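Local coordinates for L protein (CAS virus, PDB 5MV0) that probably acts, through this N-terminal domain of the viral polymerase, as the endonuclease that snatches capped primers from host mRNA for viral transcription, at residues 83-88 / 101-106; 60-65 / 88-93; 111-116 / 144-149. All coordinates share one frame; numbering follows the deposited sequence.

Interaction 1. Residues 83-88 / 101-106. With PO4 (phosphate ion), chain F.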
loop_
_atom_site.group_PDB
_atom_site.type_symbol
_atom_site.label_atom_id
_atom_site.label_comp_id
_atom_site.label_asym_id
_atom_site.label_seq_id
_atom_site.Cartn_x
_atom_site.Cartn_y
_atom_site.Cartn_z
ATOM N N GLN B 83 15.547 -32.346 4.005
ATOM C CA GLN B 83 16.182 -31.243 4.707
ATOM C C GLN B 83 15.208 -30.069 4.806
ATOM O O GLN B 83 14.285 -29.923 3.997
ATOM C CB GLN B 83 17.456 -30.817 3.987
ATOM C CG GLN B 83 17.249 -30.452 2.519
ATOM C CD GLN B 83 17.420 -31.645 1.579
ATOM O OE1 GLN B 83 16.939 -32.744 1.852
ATOM N NE2 GLN B 83 18.116 -31.427 0.467
ATOM N N HIS B 84 15.408 -29.246 5.824
ATOM C CA HIS B 84 14.569 -28.072 6.007
ATOM C C HIS B 84 15.013 -26.986 5.040
ATOM O O HIS B 84 16.165 -26.547 5.078
ATOM C CB HIS B 84 14.627 -27.564 7.441
ATOM C CG HIS B 84 13.902 -26.270 7.627
ATOM N ND1 HIS B 84 12.525 -26.186 7.595
ATOM C CD2 HIS B 84 14.357 -25.004 7.769
ATOM C CE1 HIS B 84 12.164 -24.924 7.752
ATOM N NE2 HIS B 84 13.256 -24.186 7.854
ATOM N N ILE B 85 14.097 -26.578 4.169
ATOM C CA ILE B 85 14.297 -25.510 3.198
ATOM C C ILE B 85 13.024 -24.674 3.194
ATOM O O ILE B 85 11.921 -25.224 3.257
ATOM C CB ILE B 85 14.575 -26.061 1.780
ATOM C CG1 ILE B 85 15.869 -26.888 1.740
ATOM C CG2 ILE B 85 14.642 -24.931 0.760
ATOM C CD1 ILE B 85 16.045 -27.638 0.422
ATOM N N VAL B 86 13.168 -23.362 3.108
ATOM C CA VAL B 86 12.047 -22.458 2.872
ATOM C C VAL B 86 12.295 -21.732 1.562
ATOM O O VAL B 86 13.087 -20.784 1.503
ATOM C CB VAL B 86 11.858 -21.476 4.039
ATOM C CG1 VAL B 86 10.750 -20.480 3.715
ATOM C CG2 VAL B 86 11.546 -22.239 5.318
ATOM N N PRO B 87 11.649 -22.144 0.478
ATOM C CA PRO B 87 11.868 -21.482 -0.810
ATOM C C PRO B 87 11.194 -20.117 -0.843
ATOM O O PRO B 87 10.227 -19.846 -0.128
ATOM C CB PRO B 87 11.217 -22.433 -1.812
ATOM C CG PRO B 87 10.076 -23.034 -1.023
ATOM C CD PRO B 87 10.608 -23.188 0.396
ATOM N N ASP B 88 11.722 -19.250 -1.705
ATOM C CA ASP B 88 11.109 -17.933 -1.875
ATOM C C ASP B 88 9.750 -18.033 -2.555
ATOM O O ASP B 88 8.851 -17.228 -2.286
ATOM C CB ASP B 88 12.033 -17.036 -2.687
ATOM C CG ASP B 88 13.289 -16.683 -1.948
ATOM O OD1 ASP B 88 13.222 -16.564 -0.702
ATOM O OD2 ASP B 88 14.338 -16.538 -2.613
ATOM N N VAL B 101 10.122 -24.638 -7.543
ATOM C CA VAL B 101 10.584 -23.845 -6.408
ATOM C C VAL B 101 11.539 -22.775 -6.915
ATOM O O VAL B 101 12.303 -22.986 -7.863
ATOM C CB VAL B 101 11.261 -24.689 -5.306
ATOM C CG1 VAL B 101 10.253 -25.589 -4.600
ATOM C CG2 VAL B 101 12.435 -25.489 -5.880
ATOM N N LEU B 102 11.492 -21.613 -6.269
ATOM C CA LEU B 102 12.281 -20.458 -6.657
ATOM C C LEU B 102 13.179 -20.039 -5.503
ATOM O O LEU B 102 12.732 -19.975 -4.350
ATOM C CB LEU B 102 11.371 -19.285 -7.062
ATOM C CG LEU B 102 12.070 -17.922 -7.095
ATOM C CD1 LEU B 102 13.007 -17.835 -8.290
ATOM C CD2 LEU B 102 11.044 -16.795 -7.098
ATOM N N GLU B 103 14.441 -19.758 -5.818
ATOM C CA GLU B 103 15.369 -19.078 -4.918
ATOM C C GLU B 103 15.827 -17.813 -5.629
ATOM O O GLU B 103 16.490 -17.886 -6.671
ATOM C CB GLU B 103 16.561 -19.964 -4.557
ATOM C CG GLU B 103 16.203 -21.239 -3.780
ATOM C CD GLU B 103 15.766 -20.954 -2.350
ATOM O OE1 GLU B 103 15.916 -19.796 -1.893
ATOM O OE2 GLU B 103 15.272 -21.888 -1.685
ATOM N N ALA B 104 15.476 -16.655 -5.077
ATOM C CA ALA B 104 15.772 -15.375 -5.712
ATOM C C ALA B 104 16.655 -14.532 -4.806
ATOM O O ALA B 104 16.467 -14.506 -3.584
ATOM C CB ALA B 104 14.484 -14.604 -6.037
ATOM N N SER B 105 17.607 -13.829 -5.406
ATOM C CA SER B 105 18.492 -12.974 -4.632
ATOM C C SER B 105 19.043 -11.896 -5.545
ATOM O O SER B 105 18.971 -11.997 -6.777
ATOM C CB SER B 105 19.637 -13.780 -4.018
ATOM O OG SER B 105 20.465 -14.267 -5.066
ATOM N N THR B 106 19.615 -10.870 -4.929
ATOM C CA THR B 106 20.399 -9.877 -5.641
ATOM C C THR B 106 21.825 -9.918 -5.128
ATOM O O THR B 106 22.058 -10.076 -3.925
ATOM C CB THR B 106 19.824 -8.445 -5.488
ATOM O OG1 THR B 106 19.882 -8.042 -4.109
ATOM C CG2 THR B 106 18.382 -8.393 -5.978
HETATM P P PO4 F . 10.313 -28.996 8.099
HETATM O O1 PO4 F . 11.059 -28.951 9.406
HETATM O O2 PO4 F . 11.252 -28.641 6.968
HETATM O O3 PO4 F . 9.101 -28.108 8.106
HETATM O O4 PO4 F . 9.819 -30.406 7.893
HETATM O O HOH W 1 15.136 -19.487 0.538
#
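Asp-88 meets strand 98-106 through OD2, whose anti lone pair takes the backbone N-H of Ala-104 in a nearly straight bond (172°), 2.7 Å from N to OD2. Glu-103 crosses it at about a right angle: OE1 stands 3.7 Å from Asp-88 OD2, and the two carboxylate planes lie 62° apart. Although Glu-103 leaves the strand heading away from the loop, a bend at chi2 (-71°) swings CD back, and OE2 ends 3.5 Å from Pro-87 CA. A water lies 2.6 Å from both Glu-103 OE1 and Val-86 O and can bridge them. The backbone adds a weak bond from Asp-88 N to Leu-102 O, and Pro-87 CB rests against Val-101 CB at 4.2 Å.

Glu-103 has second-shell partners of its own: OE2 is hydrogen-bonded to Tyr-124 OH and salt-bridged to Lys-123 NZ. Farther out, His-84 ND1 donates in the ring plane to O2 (2.8 Å) of a phosphate ion that probably comes from the crystallisation liquor and is also held by Ser-119 of the second subunit. Two acidic side chains converging from a proline-aspartate loop and the adjoining strand are consistent with the metal-dependent active site of PD-(D/E)XK nucleases, the clan of arenavirus cap-snatching domains.

Interaction 2. Residues 60-65 / 88-93; sequences IHNTKE and DGYTID
First torsions set how Tyr-90 and Ile-60 begin to meet: chi1 of 72° puts Tyr-90 CG between its own backbone N and carbonyl carbon, while Ile-60 carries CG2 anti to its backbone N. The two side chains cross obliquely, with Ile-60 CB over one face of the ring and CG2 4.0 Å from Tyr-90 CE2; Ile-60 CD1 reaches the ring too, 4.1 Å from Tyr-90 CE1. The two residues form a hydrogen-bonded pair of an antiparallel bridge, by which the very short strand 60-61 borders strand 89-93 at the margin of the mixed sheet. Their backbones exchange two bonds, Ile-60 N to Tyr-90 O (2.8 Å) and Tyr-90 N to Ile-60 O (3.0 Å).

Next along, His-61 and Gly-89 make a non-hydrogen-bonded pair, and Ile-60 O presses to 3.0 Å from Gly-89 CA, an approach that the lack of a side chain permits. Gly-89 and Asp-88 together face Leu-102 as a classic beta bulge. Asn-62, at the centre of an inverse gamma turn, ends the pairing with a straight bond (168°) from its N to Asp-88 O. Its amide stands almost perpendicular to the tyrosine ring, the planes 85° apart, and ND2 is held by the carbonyls of Pro-87 and Ile-66. On the other face of the sheet His-61 gives NE2 to Glu-50 and has Thr-63 CG2 over one ring face, while its CD2 edge lies in plane with Asp-88 O, 3.3 Å away.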
loop_
_atom_site.group_PDB
_atom_site.type_symbol
_atom_site.label_atom_id
_atom_site.label_comp_id
_atom_site.label_asym_id
_atom_site.label_seq_id
_atom_site.Cartn_x
_atom_site.Cartn_y
_atom_site.Cartn_z
ATOM N N ILE B 60 3.621 -18.923 -6.622
ATOM C CA ILE B 60 3.197 -18.341 -5.350
ATOM C C ILE B 60 4.406 -17.780 -4.616
ATOM O O ILE B 60 5.414 -18.469 -4.443
ATOM C CB ILE B 60 2.483 -19.398 -4.493
ATOM C CG1 ILE B 60 1.200 -19.870 -5.182
ATOM C CG2 ILE B 60 2.199 -18.880 -3.084
ATOM C CD1 ILE B 60 0.703 -21.184 -4.632
ATOM N N HIS B 61 4.304 -16.531 -4.171
ATOM C CA HIS B 61 5.303 -15.973 -3.261
ATOM C C HIS B 61 5.072 -16.537 -1.866
ATOM O O HIS B 61 3.981 -16.388 -1.300
ATOM C CB HIS B 61 5.212 -14.452 -3.247
ATOM C CG HIS B 61 6.314 -13.777 -2.491
ATOM N ND1 HIS B 61 6.185 -12.499 -1.984
ATOM C CD2 HIS B 61 7.569 -14.181 -2.180
ATOM C CE1 HIS B 61 7.308 -12.153 -1.379
ATOM N NE2 HIS B 61 8.166 -13.153 -1.487
ATOM N N ASN B 62 6.099 -17.165 -1.301
ATOM C CA ASN B 62 5.948 -17.992 -0.097
ATOM C C ASN B 62 6.057 -17.156 1.186
ATOM O O ASN B 62 6.908 -17.390 2.046
ATOM C CB ASN B 62 6.985 -19.112 -0.116
ATOM C CG ASN B 62 6.851 -20.066 1.054
ATOM O OD1 ASN B 62 5.805 -20.134 1.704
ATOM N ND2 ASN B 62 7.911 -20.823 1.320
ATOM N N THR B 63 5.136 -16.197 1.335
ATOM C CA THR B 63 5.149 -15.319 2.506
ATOM C C THR B 63 4.751 -16.027 3.800
ATOM O O THR B 63 5.071 -15.529 4.885
ATOM C CB THR B 63 4.222 -14.114 2.295
ATOM O OG1 THR B 63 2.866 -14.561 2.194
ATOM C CG2 THR B 63 4.596 -13.366 1.032
ATOM N N LYS B 64 4.037 -17.148 3.732
ATOM C CA LYS B 64 3.774 -17.884 4.959
ATOM C C LYS B 64 4.946 -18.762 5.358
ATOM O O LYS B 64 4.894 -19.395 6.413
ATOM C CB LYS B 64 2.509 -18.728 4.818
ATOM C CG LYS B 64 1.259 -17.884 4.600
ATOM C CD LYS B 64 0.054 -18.764 4.461
ATOM C CE LYS B 64 -0.847 -18.320 3.333
ATOM N NZ LYS B 64 -2.019 -19.242 3.251
ATOM N N GLU B 65 5.978 -18.819 4.516
ATOM C CA GLU B 65 7.233 -19.502 4.817
ATOM C C GLU B 65 7.007 -20.979 5.120
ATOM O O GLU B 65 7.570 -21.531 6.067
ATOM C CB GLU B 65 7.973 -18.798 5.962
ATOM C CG GLU B 65 8.276 -17.345 5.631
ATOM C CD GLU B 65 9.185 -16.666 6.633
ATOM O OE1 GLU B 65 9.343 -17.177 7.758
ATOM O OE2 GLU B 65 9.743 -15.609 6.284
ATOM N N ASP B 88 11.722 -19.250 -1.705
ATOM C CA ASP B 88 11.109 -17.933 -1.875
ATOM C C ASP B 88 9.750 -18.033 -2.555
ATOM O O ASP B 88 8.851 -17.228 -2.286
ATOM C CB ASP B 88 12.033 -17.036 -2.687
ATOM C CG ASP B 88 13.289 -16.683 -1.948
ATOM O OD1 ASP B 88 13.222 -16.564 -0.702
ATOM O OD2 ASP B 88 14.338 -16.538 -2.613
ATOM N N GLY B 89 9.588 -18.998 -3.446
ATOM C CA GLY B 89 8.321 -19.185 -4.119
ATOM C C GLY B 89 8.187 -20.627 -4.535
ATOM O O GLY B 89 9.168 -21.382 -4.548
ATOM N N TYR B 90 6.954 -21.006 -4.861
ATOM C CA TYR B 90 6.676 -22.373 -5.285
ATOM C C TYR B 90 5.346 -22.412 -6.019
ATOM O O TYR B 90 4.525 -21.498 -5.912
ATOM C CB TYR B 90 6.628 -23.337 -4.096
ATOM C CG TYR B 90 5.394 -23.148 -3.243
ATOM C CD1 TYR B 90 4.267 -23.950 -3.420
ATOM C CD2 TYR B 90 5.346 -22.154 -2.270
ATOM C CE1 TYR B 90 3.128 -23.768 -2.648
ATOM C CE2 TYR B 90 4.216 -21.973 -1.487
ATOM C CZ TYR B 90 3.109 -22.783 -1.683
ATOM O OH TYR B 90 1.984 -22.604 -0.916
ATOM N N THR B 91 5.139 -23.497 -6.756
ATOM C CA THR B 91 3.799 -23.845 -7.198
ATOM C C THR B 91 3.731 -25.353 -7.400
ATOM O O THR B 91 4.739 -26.002 -7.699
ATOM C CB THR B 91 3.392 -23.095 -8.477
ATOM O OG1 THR B 91 1.971 -23.197 -8.648
ATOM C CG2 THR B 91 4.097 -23.662 -9.702
ATOM N N ILE B 92 2.542 -25.909 -7.182
ATOM C CA ILE B 92 2.260 -27.319 -7.418
ATOM C C ILE B 92 1.259 -27.402 -8.558
ATOM O O ILE B 92 0.104 -26.971 -8.423
ATOM C CB ILE B 92 1.721 -28.013 -6.164
ATOM C CG1 ILE B 92 2.744 -27.896 -5.040
ATOM C CG2 ILE B 92 1.391 -29.479 -6.473
ATOM C CD1 ILE B 92 2.184 -28.202 -3.700
ATOM N N ASP B 93 1.699 -27.952 -9.681
ATOM C CA ASP B 93 0.843 -28.177 -10.839
ATOM C C ASP B 93 0.460 -29.654 -10.824
ATOM O O ASP B 93 1.220 -30.506 -11.289
ATOM C CB ASP B 93 1.571 -27.789 -12.119
ATOM C CG ASP B 93 0.692 -27.883 -13.351
ATOM O OD1 ASP B 93 -0.411 -28.467 -13.277
ATOM O OD2 ASP B 93 1.124 -27.381 -14.410
#

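Interaction 3. Residues 111-116 / 144-149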
loop_
_atom_site.group_PDB
_atom_site.type_symbol
_atom_site.label_atom_id
_atom_site.label_comp_id
_atom_site.label_asym_id
_atom_site.label_seq_id
_atom_site.Cartn_x
_atom_site.Cartn_y
_atom_site.Cartn_z
ATOM N N SER B 111 30.491 -12.696 -9.963
ATOM C CA SER B 111 31.125 -13.813 -9.268
ATOM C C SER B 111 30.406 -14.119 -7.961
ATOM O O SER B 111 30.336 -15.283 -7.544
ATOM C CB SER B 111 32.604 -13.520 -9.010
ATOM O OG SER B 111 32.761 -12.455 -8.093
ATOM N N ASP B 112 29.882 -13.087 -7.292
ATOM C CA ASP B 112 29.024 -13.317 -6.132
ATOM C C ASP B 112 27.690 -13.926 -6.542
ATOM O O ASP B 112 27.147 -14.778 -5.828
ATOM C CB ASP B 112 28.804 -12.009 -5.374
ATOM C CG ASP B 112 30.004 -11.618 -4.542
ATOM O OD1 ASP B 112 30.723 -12.533 -4.091
ATOM O OD2 ASP B 112 30.241 -10.403 -4.359
ATOM N N GLN B 113 27.140 -13.500 -7.686
ATOM C CA GLN B 113 25.940 -14.150 -8.205
ATOM C C GLN B 113 26.154 -15.649 -8.376
ATOM O O GLN B 113 25.277 -16.453 -8.026
ATOM C CB GLN B 113 25.525 -13.517 -9.536
ATOM C CG GLN B 113 24.985 -12.097 -9.417
ATOM C CD GLN B 113 24.893 -11.372 -10.745
ATOM O OE1 GLN B 113 24.850 -11.990 -11.812
ATOM N NE2 GLN B 113 24.879 -10.049 -10.687
ATOM N N LYS B 114 27.317 -16.048 -8.905
ATOM C CA LYS B 114 27.559 -17.466 -9.160
ATOM C C LYS B 114 27.625 -18.256 -7.863
ATOM O O LYS B 114 27.048 -19.345 -7.765
ATOM C CB LYS B 114 28.853 -17.654 -9.965
ATOM C CG LYS B 114 28.805 -17.042 -11.358
ATOM C CD LYS B 114 29.464 -17.934 -12.402
ATOM C CE LYS B 114 29.809 -17.149 -13.664
ATOM N NZ LYS B 114 28.647 -16.364 -14.179
ATOM N N ARG B 115 28.333 -17.725 -6.863
ATOM C CA ARG B 115 28.462 -18.416 -5.585
ATOM C C ARG B 115 27.126 -18.480 -4.864
ATOM O O ARG B 115 26.794 -19.500 -4.246
ATOM C CB ARG B 115 29.505 -17.723 -4.709
ATOM C CG ARG B 115 30.868 -17.583 -5.367
ATOM C CD ARG B 115 31.985 -17.596 -4.338
ATOM N NE ARG B 115 31.724 -16.663 -3.250
ATOM C CZ ARG B 115 31.873 -15.347 -3.343
ATOM N NH1 ARG B 115 32.282 -14.799 -4.484
ATOM N NH2 ARG B 115 31.606 -14.577 -2.294
ATOM N N LYS B 116 26.348 -17.398 -4.932
ATOM C CA LYS B 116 25.009 -17.421 -4.347
ATOM C C LYS B 116 24.150 -18.488 -5.007
ATOM O O LYS B 116 23.504 -19.289 -4.322
ATOM C CB LYS B 116 24.348 -16.042 -4.477
ATOM C CG LYS B 116 22.907 -16.012 -3.992
ATOM C CD LYS B 116 22.757 -16.585 -2.570
ATOM C CE LYS B 116 21.340 -16.340 -2.048
ATOM N NZ LYS B 116 21.063 -16.987 -0.729
ATOM N N SER B 144 19.866 -15.009 -9.434
ATOM C CA SER B 144 20.632 -14.018 -8.687
ATOM C C SER B 144 21.043 -12.908 -9.642
ATOM O O SER B 144 21.814 -13.145 -10.577
ATOM C CB SER B 144 21.860 -14.638 -8.018
ATOM O OG SER B 144 22.470 -13.708 -7.141
ATOM N N GLU B 145 20.552 -11.696 -9.392
ATOM C CA GLU B 145 20.652 -10.602 -10.347
ATOM C C GLU B 145 21.283 -9.375 -9.708
ATOM O O GLU B 145 21.312 -9.226 -8.484
ATOM C CB GLU B 145 19.267 -10.282 -10.928
ATOM C CG GLU B 145 18.875 -11.361 -11.904
ATOM C CD GLU B 145 17.449 -11.282 -12.364
ATOM O OE1 GLU B 145 16.687 -10.435 -11.844
ATOM O OE2 GLU B 145 17.091 -12.094 -13.244
ATOM N N THR B 146 21.824 -8.503 -10.537
ATOM C CA THR B 146 22.510 -7.323 -10.064
ATOM C C THR B 146 21.681 -6.360 -9.288
ATOM O O THR B 146 22.130 -5.808 -8.363
ATOM C CB THR B 146 23.185 -6.511 -11.200
ATOM O OG1 THR B 146 23.895 -7.381 -12.047
ATOM C CG2 THR B 146 24.131 -5.674 -10.661
ATOM N N LYS B 147 20.461 -6.182 -9.727
ATOM C CA LYS B 147 19.517 -5.245 -9.138
ATOM C C LYS B 147 18.199 -5.959 -8.891
ATOM O O LYS B 147 17.865 -6.913 -9.598
ATOM C CB LYS B 147 19.271 -4.033 -10.056
ATOM C CG LYS B 147 20.449 -3.064 -10.153
ATOM C CD LYS B 147 20.127 -1.920 -11.106
ATOM C CE LYS B 147 21.383 -1.172 -11.551
ATOM N NZ LYS B 147 22.038 -0.398 -10.468
ATOM N N PRO B 148 17.427 -5.517 -7.905
ATOM C CA PRO B 148 16.139 -6.170 -7.656
ATOM C C PRO B 148 15.186 -5.890 -8.804
ATOM O O PRO B 148 15.187 -4.803 -9.381
ATOM C CB PRO B 148 15.659 -5.540 -6.345
ATOM C CG PRO B 148 16.390 -4.253 -6.243
ATOM C CD PRO B 148 17.697 -4.425 -6.955
ATOM N N ARG B 149 14.412 -6.903 -9.167
ATOM C CA ARG B 149 13.317 -6.698 -10.106
ATOM C C ARG B 149 12.269 -5.811 -9.448
ATOM O O ARG B 149 11.764 -6.133 -8.369
ATOM C CB ARG B 149 12.717 -8.037 -10.507
ATOM C CG ARG B 149 13.692 -8.924 -11.282
ATOM C CD ARG B 149 12.956 -9.999 -12.076
ATOM N NE ARG B 149 13.883 -10.996 -12.607
ATOM C CZ ARG B 149 13.518 -12.098 -13.262
ATOM N NH1 ARG B 149 12.237 -12.351 -13.491
ATOM N NH2 ARG B 149 14.441 -12.945 -13.699
#
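Gln-113 turns one face of its flat amide to Ser-144 O, which stands over it off-centre, while Thr-146 OG1 lies beyond the NE2 end, near the plane. The second flat group, the guanidinium of Arg-149, has the carboxylate of Glu-145 at its edge and in its plane. The setting is a beta-alpha-beta crossover: helix 110-122 lies on the connection between the parallel neighbours 98-106 and 137-145 and packs against the end of the latter.

Extended beyond CG (chi2 166°), Gln-113 runs past the strand end, with CG 3.5 Å from Ser-144 O. NE2 gives Thr-146 OG1 a weak, bent bond of 3.2 Å and 133°; the stronger partner of this nitrogen is Arg-107 O. Arg-107 O is therefore probably the main restraint on the amide, with Thr-146 adding little.

The loop after the strand is braced by a bidentate, side-on salt bridge: Arg-149 NE reaches Glu-145 OE1 at 3.0 Å and NH2 reaches OE2 at 2.8 Å, both close to straight, and Asp-56 takes a further guanidinium nitrogen. Lys-116 NZ forms a salt bridge with Asp-120, and its stem touches the strand: Ser-144 OG, itself bonded to Ser-105 OG, lies 3.9 Å from Lys-116 CG.

Overall arrangement
All three contacts draw on one mixed sheet, but at different depths. Interaction 1 is the buried one, where carboxylates, a water and backbone amides are brought together near the middle strands. Interaction 2 is only partly buried and relies on main-chain pairing with an aromatic-aliphatic contact at the sheet's margin; the two share Asp-88, and a probable backbone bond from Leu-102 N to Gly-89 O joins them. Interaction 3, a surface contact at the opposite outermost strand, rests on one long polar side chain and a weak bond. It meets interaction 1 through the backbone pair Ser-105 O and Glu-145 N, whereas interactions 2 and 3 do not touch, their centres about 21 Å apart.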